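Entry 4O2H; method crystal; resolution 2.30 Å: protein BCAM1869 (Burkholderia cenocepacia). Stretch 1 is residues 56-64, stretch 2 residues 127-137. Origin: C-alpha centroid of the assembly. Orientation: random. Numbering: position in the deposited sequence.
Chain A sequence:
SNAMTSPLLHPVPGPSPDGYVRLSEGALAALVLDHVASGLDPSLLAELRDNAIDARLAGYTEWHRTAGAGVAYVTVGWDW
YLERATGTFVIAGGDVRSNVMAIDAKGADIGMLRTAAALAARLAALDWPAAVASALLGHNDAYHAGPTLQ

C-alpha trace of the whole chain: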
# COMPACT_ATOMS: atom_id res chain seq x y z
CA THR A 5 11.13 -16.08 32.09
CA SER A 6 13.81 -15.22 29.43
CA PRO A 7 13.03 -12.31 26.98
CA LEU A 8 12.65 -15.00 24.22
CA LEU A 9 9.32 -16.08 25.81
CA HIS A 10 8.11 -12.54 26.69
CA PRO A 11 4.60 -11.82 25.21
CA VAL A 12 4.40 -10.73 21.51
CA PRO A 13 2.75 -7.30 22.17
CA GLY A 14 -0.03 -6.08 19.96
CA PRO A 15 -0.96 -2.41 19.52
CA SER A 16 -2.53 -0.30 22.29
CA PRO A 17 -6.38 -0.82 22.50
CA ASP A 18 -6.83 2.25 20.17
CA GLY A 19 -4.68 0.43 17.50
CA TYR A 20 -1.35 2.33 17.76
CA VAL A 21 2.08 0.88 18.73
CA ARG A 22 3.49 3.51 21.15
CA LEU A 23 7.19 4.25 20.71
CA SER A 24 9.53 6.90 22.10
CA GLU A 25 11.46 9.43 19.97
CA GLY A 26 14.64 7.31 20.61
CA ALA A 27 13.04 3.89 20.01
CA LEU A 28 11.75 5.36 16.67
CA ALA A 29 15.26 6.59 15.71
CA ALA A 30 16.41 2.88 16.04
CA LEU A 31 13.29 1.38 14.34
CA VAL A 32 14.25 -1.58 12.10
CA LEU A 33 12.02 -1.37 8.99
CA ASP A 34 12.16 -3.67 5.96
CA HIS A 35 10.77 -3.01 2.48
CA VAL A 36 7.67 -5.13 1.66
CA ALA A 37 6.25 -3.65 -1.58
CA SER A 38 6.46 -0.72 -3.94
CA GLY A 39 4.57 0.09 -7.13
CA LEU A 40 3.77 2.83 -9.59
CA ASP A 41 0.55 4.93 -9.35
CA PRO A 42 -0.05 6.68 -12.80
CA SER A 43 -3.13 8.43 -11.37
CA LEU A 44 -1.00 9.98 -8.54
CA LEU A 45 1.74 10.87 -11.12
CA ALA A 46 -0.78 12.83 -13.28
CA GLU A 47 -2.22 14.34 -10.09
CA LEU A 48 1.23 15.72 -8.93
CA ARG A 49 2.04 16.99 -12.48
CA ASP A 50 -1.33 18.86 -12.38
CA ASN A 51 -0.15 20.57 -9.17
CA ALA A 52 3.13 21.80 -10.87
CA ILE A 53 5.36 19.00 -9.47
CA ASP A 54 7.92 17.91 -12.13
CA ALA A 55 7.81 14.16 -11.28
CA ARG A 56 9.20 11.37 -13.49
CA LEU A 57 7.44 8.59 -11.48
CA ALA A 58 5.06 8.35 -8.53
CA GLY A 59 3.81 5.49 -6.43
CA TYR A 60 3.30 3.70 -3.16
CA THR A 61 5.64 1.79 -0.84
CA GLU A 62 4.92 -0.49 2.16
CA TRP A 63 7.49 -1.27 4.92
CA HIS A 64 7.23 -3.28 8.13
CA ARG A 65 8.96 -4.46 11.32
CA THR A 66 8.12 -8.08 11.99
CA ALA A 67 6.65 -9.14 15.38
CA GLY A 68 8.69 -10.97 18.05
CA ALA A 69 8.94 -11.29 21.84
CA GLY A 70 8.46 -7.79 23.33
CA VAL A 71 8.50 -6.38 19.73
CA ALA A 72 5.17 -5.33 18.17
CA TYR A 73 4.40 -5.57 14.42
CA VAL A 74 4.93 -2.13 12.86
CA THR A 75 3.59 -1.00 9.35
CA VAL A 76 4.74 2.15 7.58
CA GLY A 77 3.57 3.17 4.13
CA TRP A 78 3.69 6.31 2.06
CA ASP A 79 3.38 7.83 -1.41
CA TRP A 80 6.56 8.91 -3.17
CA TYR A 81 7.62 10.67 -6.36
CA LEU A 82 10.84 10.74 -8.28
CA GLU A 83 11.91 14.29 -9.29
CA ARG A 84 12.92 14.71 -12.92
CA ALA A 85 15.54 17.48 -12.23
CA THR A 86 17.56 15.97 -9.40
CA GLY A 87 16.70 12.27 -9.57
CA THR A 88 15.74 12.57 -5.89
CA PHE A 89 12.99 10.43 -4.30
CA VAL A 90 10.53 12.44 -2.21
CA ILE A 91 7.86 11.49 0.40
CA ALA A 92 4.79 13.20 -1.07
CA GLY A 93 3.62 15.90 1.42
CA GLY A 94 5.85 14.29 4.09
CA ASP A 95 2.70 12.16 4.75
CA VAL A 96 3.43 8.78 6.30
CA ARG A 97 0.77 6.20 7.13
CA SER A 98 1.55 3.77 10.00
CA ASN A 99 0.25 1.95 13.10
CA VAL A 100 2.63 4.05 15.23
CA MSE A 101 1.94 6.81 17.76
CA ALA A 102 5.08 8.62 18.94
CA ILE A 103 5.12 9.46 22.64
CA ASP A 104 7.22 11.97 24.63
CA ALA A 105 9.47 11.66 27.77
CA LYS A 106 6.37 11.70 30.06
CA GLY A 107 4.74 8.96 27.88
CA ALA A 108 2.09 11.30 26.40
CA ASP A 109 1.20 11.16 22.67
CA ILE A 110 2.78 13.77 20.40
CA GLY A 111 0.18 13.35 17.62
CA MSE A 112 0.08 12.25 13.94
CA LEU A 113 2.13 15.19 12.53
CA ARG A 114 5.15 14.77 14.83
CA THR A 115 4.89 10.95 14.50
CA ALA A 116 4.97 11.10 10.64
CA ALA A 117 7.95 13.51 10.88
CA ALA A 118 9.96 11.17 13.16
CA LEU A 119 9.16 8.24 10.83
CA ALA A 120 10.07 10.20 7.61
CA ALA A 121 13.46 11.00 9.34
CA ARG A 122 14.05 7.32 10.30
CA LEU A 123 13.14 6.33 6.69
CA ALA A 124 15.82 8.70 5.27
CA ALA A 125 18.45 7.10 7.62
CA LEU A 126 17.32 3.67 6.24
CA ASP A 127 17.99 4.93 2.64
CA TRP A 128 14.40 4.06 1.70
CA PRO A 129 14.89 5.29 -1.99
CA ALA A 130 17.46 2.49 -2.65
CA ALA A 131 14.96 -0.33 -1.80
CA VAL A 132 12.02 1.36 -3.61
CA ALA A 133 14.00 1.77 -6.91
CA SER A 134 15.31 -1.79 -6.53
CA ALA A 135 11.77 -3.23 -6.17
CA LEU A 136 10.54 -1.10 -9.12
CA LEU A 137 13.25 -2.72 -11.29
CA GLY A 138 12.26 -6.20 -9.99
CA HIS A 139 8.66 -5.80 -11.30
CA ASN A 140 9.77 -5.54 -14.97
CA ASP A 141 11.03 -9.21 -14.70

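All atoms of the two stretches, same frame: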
# COMPACT_ATOMS: atom_id res chain seq x y z
N ARG A 56 8.96 12.39 -12.47
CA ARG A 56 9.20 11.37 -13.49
C ARG A 56 8.30 10.16 -13.23
O ARG A 56 7.73 9.60 -14.16
CB ARG A 56 10.66 10.93 -13.42
CG ARG A 56 11.55 11.60 -14.43
CD ARG A 56 13.00 11.31 -14.08
NE ARG A 56 13.32 9.90 -14.23
CZ ARG A 56 14.38 9.33 -13.66
NH1 ARG A 56 15.21 10.04 -12.92
NH2 ARG A 56 14.60 8.03 -13.82
N LEU A 57 8.24 9.72 -11.95
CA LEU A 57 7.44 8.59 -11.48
C LEU A 57 6.80 8.93 -10.14
O LEU A 57 7.34 9.76 -9.39
CB LEU A 57 8.32 7.33 -11.28
CG LEU A 57 9.10 6.70 -12.43
CD1 LEU A 57 10.06 5.65 -11.87
CD2 LEU A 57 8.15 6.04 -13.47
N ALA A 58 5.71 8.24 -9.81
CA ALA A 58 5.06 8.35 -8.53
C ALA A 58 4.48 7.01 -8.17
O ALA A 58 4.06 6.25 -9.05
CB ALA A 58 3.98 9.41 -8.56
N GLY A 59 4.39 6.74 -6.87
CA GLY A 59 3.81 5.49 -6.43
C GLY A 59 3.71 5.37 -4.94
O GLY A 59 3.91 6.34 -4.20
N TYR A 60 3.46 4.14 -4.52
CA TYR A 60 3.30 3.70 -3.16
C TYR A 60 4.49 2.82 -2.76
O TYR A 60 5.22 2.28 -3.60
CB TYR A 60 1.96 2.94 -3.00
CG TYR A 60 2.01 1.50 -3.48
CD1 TYR A 60 2.45 0.48 -2.63
CD2 TYR A 60 1.66 1.16 -4.78
CE1 TYR A 60 2.56 -0.84 -3.08
CE2 TYR A 60 1.72 -0.17 -5.23
CZ TYR A 60 2.21 -1.15 -4.38
OH TYR A 60 2.33 -2.46 -4.80
N THR A 61 4.67 2.69 -1.46
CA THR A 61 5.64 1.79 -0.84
C THR A 61 5.09 1.43 0.54
O THR A 61 4.41 2.24 1.16
CB THR A 61 7.05 2.33 -0.85
OG1 THR A 61 7.92 1.30 -0.39
CG2 THR A 61 7.20 3.61 -0.04
N GLU A 62 5.31 0.17 0.93
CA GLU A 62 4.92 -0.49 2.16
C GLU A 62 6.14 -1.14 2.82
O GLU A 62 6.88 -1.86 2.15
CB GLU A 62 3.82 -1.55 1.91
CG GLU A 62 2.46 -0.93 1.61
CD GLU A 62 1.93 0.07 2.64
OE1 GLU A 62 2.33 0.04 3.83
OE2 GLU A 62 1.04 0.85 2.24
N TRP A 63 6.36 -0.83 4.10
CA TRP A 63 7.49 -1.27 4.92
C TRP A 63 6.96 -1.83 6.24
O TRP A 63 5.83 -1.51 6.63
CB TRP A 63 8.47 -0.06 5.16
CG TRP A 63 9.24 0.38 3.93
CD1 TRP A 63 8.71 0.75 2.72
CD2 TRP A 63 10.66 0.38 3.77
NE1 TRP A 63 9.72 0.99 1.82
CE2 TRP A 63 10.94 0.78 2.44
CE3 TRP A 63 11.75 0.13 4.64
CZ2 TRP A 63 12.25 0.97 1.97
CZ3 TRP A 63 13.05 0.27 4.16
CH2 TRP A 63 13.29 0.66 2.83
N HIS A 64 7.71 -2.71 6.87
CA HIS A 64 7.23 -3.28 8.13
C HIS A 64 8.39 -3.72 9.03
O HIS A 64 9.53 -3.87 8.59
CB HIS A 64 6.18 -4.43 7.90
CG HIS A 64 6.70 -5.77 7.43
ND1 HIS A 64 5.83 -6.84 7.18
CD2 HIS A 64 7.97 -6.19 7.17
CE1 HIS A 64 6.58 -7.84 6.76
NE2 HIS A 64 7.88 -7.51 6.75
N ASP A 127 17.76 4.81 4.09
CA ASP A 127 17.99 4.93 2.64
C ASP A 127 16.83 4.25 1.89
O ASP A 127 17.03 3.45 0.98
CB ASP A 127 19.37 4.36 2.21
CG ASP A 127 19.81 4.73 0.78
OD1 ASP A 127 19.36 5.78 0.25
OD2 ASP A 127 20.65 3.99 0.20
N TRP A 128 15.59 4.61 2.31
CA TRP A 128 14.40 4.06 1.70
C TRP A 128 14.42 4.20 0.16
O TRP A 128 13.96 3.26 -0.48
CB TRP A 128 13.13 4.65 2.31
CG TRP A 128 12.81 6.07 1.94
CD1 TRP A 128 13.05 7.18 2.68
CD2 TRP A 128 12.13 6.50 0.76
NE1 TRP A 128 12.61 8.30 2.01
CE2 TRP A 128 12.02 7.91 0.83
CE3 TRP A 128 11.64 5.85 -0.40
CZ2 TRP A 128 11.43 8.67 -0.18
CZ3 TRP A 128 11.05 6.60 -1.40
CH2 TRP A 128 10.95 8.00 -1.28
N PRO A 129 14.93 5.27 -0.50
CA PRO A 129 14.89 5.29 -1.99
C PRO A 129 15.61 4.11 -2.65
O PRO A 129 15.20 3.71 -3.73
CB PRO A 129 15.60 6.59 -2.35
CG PRO A 129 15.39 7.46 -1.16
CD PRO A 129 15.55 6.52 -0.00
N ALA A 130 16.70 3.61 -2.05
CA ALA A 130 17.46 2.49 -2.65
C ALA A 130 16.57 1.23 -2.79
O ALA A 130 16.52 0.64 -3.87
CB ALA A 130 18.73 2.19 -1.85
N ALA A 131 15.82 0.87 -1.73
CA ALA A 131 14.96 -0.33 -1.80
C ALA A 131 13.70 -0.13 -2.67
O ALA A 131 13.25 -1.08 -3.30
CB ALA A 131 14.59 -0.80 -0.41
N VAL A 132 13.16 1.08 -2.74
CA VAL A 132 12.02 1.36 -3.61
C VAL A 132 12.43 1.20 -5.09
O VAL A 132 11.78 0.44 -5.82
CB VAL A 132 11.42 2.76 -3.31
CG1 VAL A 132 10.45 3.23 -4.41
CG2 VAL A 132 10.76 2.76 -1.94
N ALA A 133 13.54 1.84 -5.50
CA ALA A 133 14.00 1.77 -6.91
C ALA A 133 14.33 0.33 -7.29
O ALA A 133 13.95 -0.13 -8.36
CB ALA A 133 15.21 2.66 -7.11
N SER A 134 14.96 -0.39 -6.37
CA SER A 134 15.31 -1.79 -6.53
C SER A 134 14.07 -2.64 -6.80
O SER A 134 14.07 -3.42 -7.76
CB SER A 134 16.03 -2.30 -5.27
OG SER A 134 16.52 -3.61 -5.46
N ALA A 135 13.00 -2.46 -6.00
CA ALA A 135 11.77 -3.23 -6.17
C ALA A 135 11.11 -2.89 -7.50
O ALA A 135 10.57 -3.77 -8.16
CB ALA A 135 10.81 -2.95 -5.03
N LEU A 136 11.12 -1.60 -7.87
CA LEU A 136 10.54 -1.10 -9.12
C LEU A 136 11.20 -1.75 -10.33
O LEU A 136 10.52 -2.01 -11.33
CB LEU A 136 10.67 0.42 -9.22
CG LEU A 136 9.84 1.25 -8.25
CD1 LEU A 136 10.01 2.69 -8.57
CD2 LEU A 136 8.34 0.86 -8.26
N LEU A 137 12.51 -2.03 -10.24
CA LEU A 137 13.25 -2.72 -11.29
C LEU A 137 12.87 -4.20 -11.32
O LEU A 137 12.68 -4.74 -12.41
CB LEU A 137 14.75 -2.52 -11.15
CG LEU A 137 15.24 -1.09 -11.46
CD1 LEU A 137 16.57 -0.79 -10.74
CD2 LEU A 137 15.34 -0.87 -12.93

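Stretch 1 is mostly an extended strand that runs through His64 and on beyond the stretch, and stretch 2 is largely a helix that likewise continues beyond the stretch. The helix lies across the strand with an angle of 112° between their N-to-C directions, and the two axes approach to 10.0 Å. The backbones come nearest at Thr61 and Val132, where Thr61 CA and Val132 CA are 7.0 Å apart; Trp63 CA and Trp128 CA, at 9.3 Å, leave room for a large side chain between them. Asp127, with positive phi, closes a Schellman motif at the end of the preceding helix, and the chain then turns directly into the next one. The new helix is held by its own backbone hydrogen bonds, among them Val132 N to Trp128 O at 3.2 Å and Leu136 N to Val132 O at 3.0 Å. No hydrogen bond links the two stretches, so their association rests on van der Waals packing, mostly between side chains, which buries 253 Å² in total.

The alternation of the strand determines which residues take part. Leu57, Thr61 and Trp63 direct their CA-to-CB bonds toward the helix, whereas Tyr60 points away and Ala58, Glu62 and His64 are out of reach. Gly59 falls on the helix-facing side but has no side chain to offer, so the row from Leu57 to Thr61 lacks a member there; an ideal CB on Gly59 would be 5.2 Å from Leu136 CD2. On the helix, the contacts come from Trp128, Ala131, Val132 and Leu136, a spacing that returns to the same side with each turn.

Trp63 makes the largest contribution, with 72 Å² covered by the helix. With chi1 at -70° (m) and chi2 at 54°, its indole reaches the first turn, where the six-membered ring packs against Trp128 and Ala131. Trp63 CH2 lies 3.8 Å from Trp128 CA, and Trp63 CZ2 is 3.8 Å from both Trp128 CB and Ala131 CB. The small methyl of Ala131 suits this place because it lets the broad ring come close to the helix backbone. Trp128 meets the strand near the base of its side chain; its CA-to-CB bond runs sideways, and its own indole leads away from the strand. Val132 CG2 sits at the edge of the Trp63 ring, near its plane, 4.3 Å from Trp63 NE1.

That same nitrogen donates a hydrogen bond to Thr61 OG1 (2.9 Å from Trp63 NE1, N-H...O angle 132°), so the buried indole N-H is satisfied within the strand. The bond ties together two side chains on the same side of the strand, two residues apart. Thr61 also supplies the shortest contact between the stretches, Thr61 OG1 to Val132 CG2 at 3.5 Å, a van der Waals approach to a methyl group. The compact, beta-branched shapes of Thr61 and Val132 fit the point where the two backbones are nearest.

Farther along, the packing loosens. Leu57 and Leu136, both with chi1 m and chi2 t, touch through Leu57 CD1 and Leu136 CD1 at 4.4 Å. Both residues remain partly exposed, and their long aliphatic side chains span the distance between Leu57 and the later part of the helix.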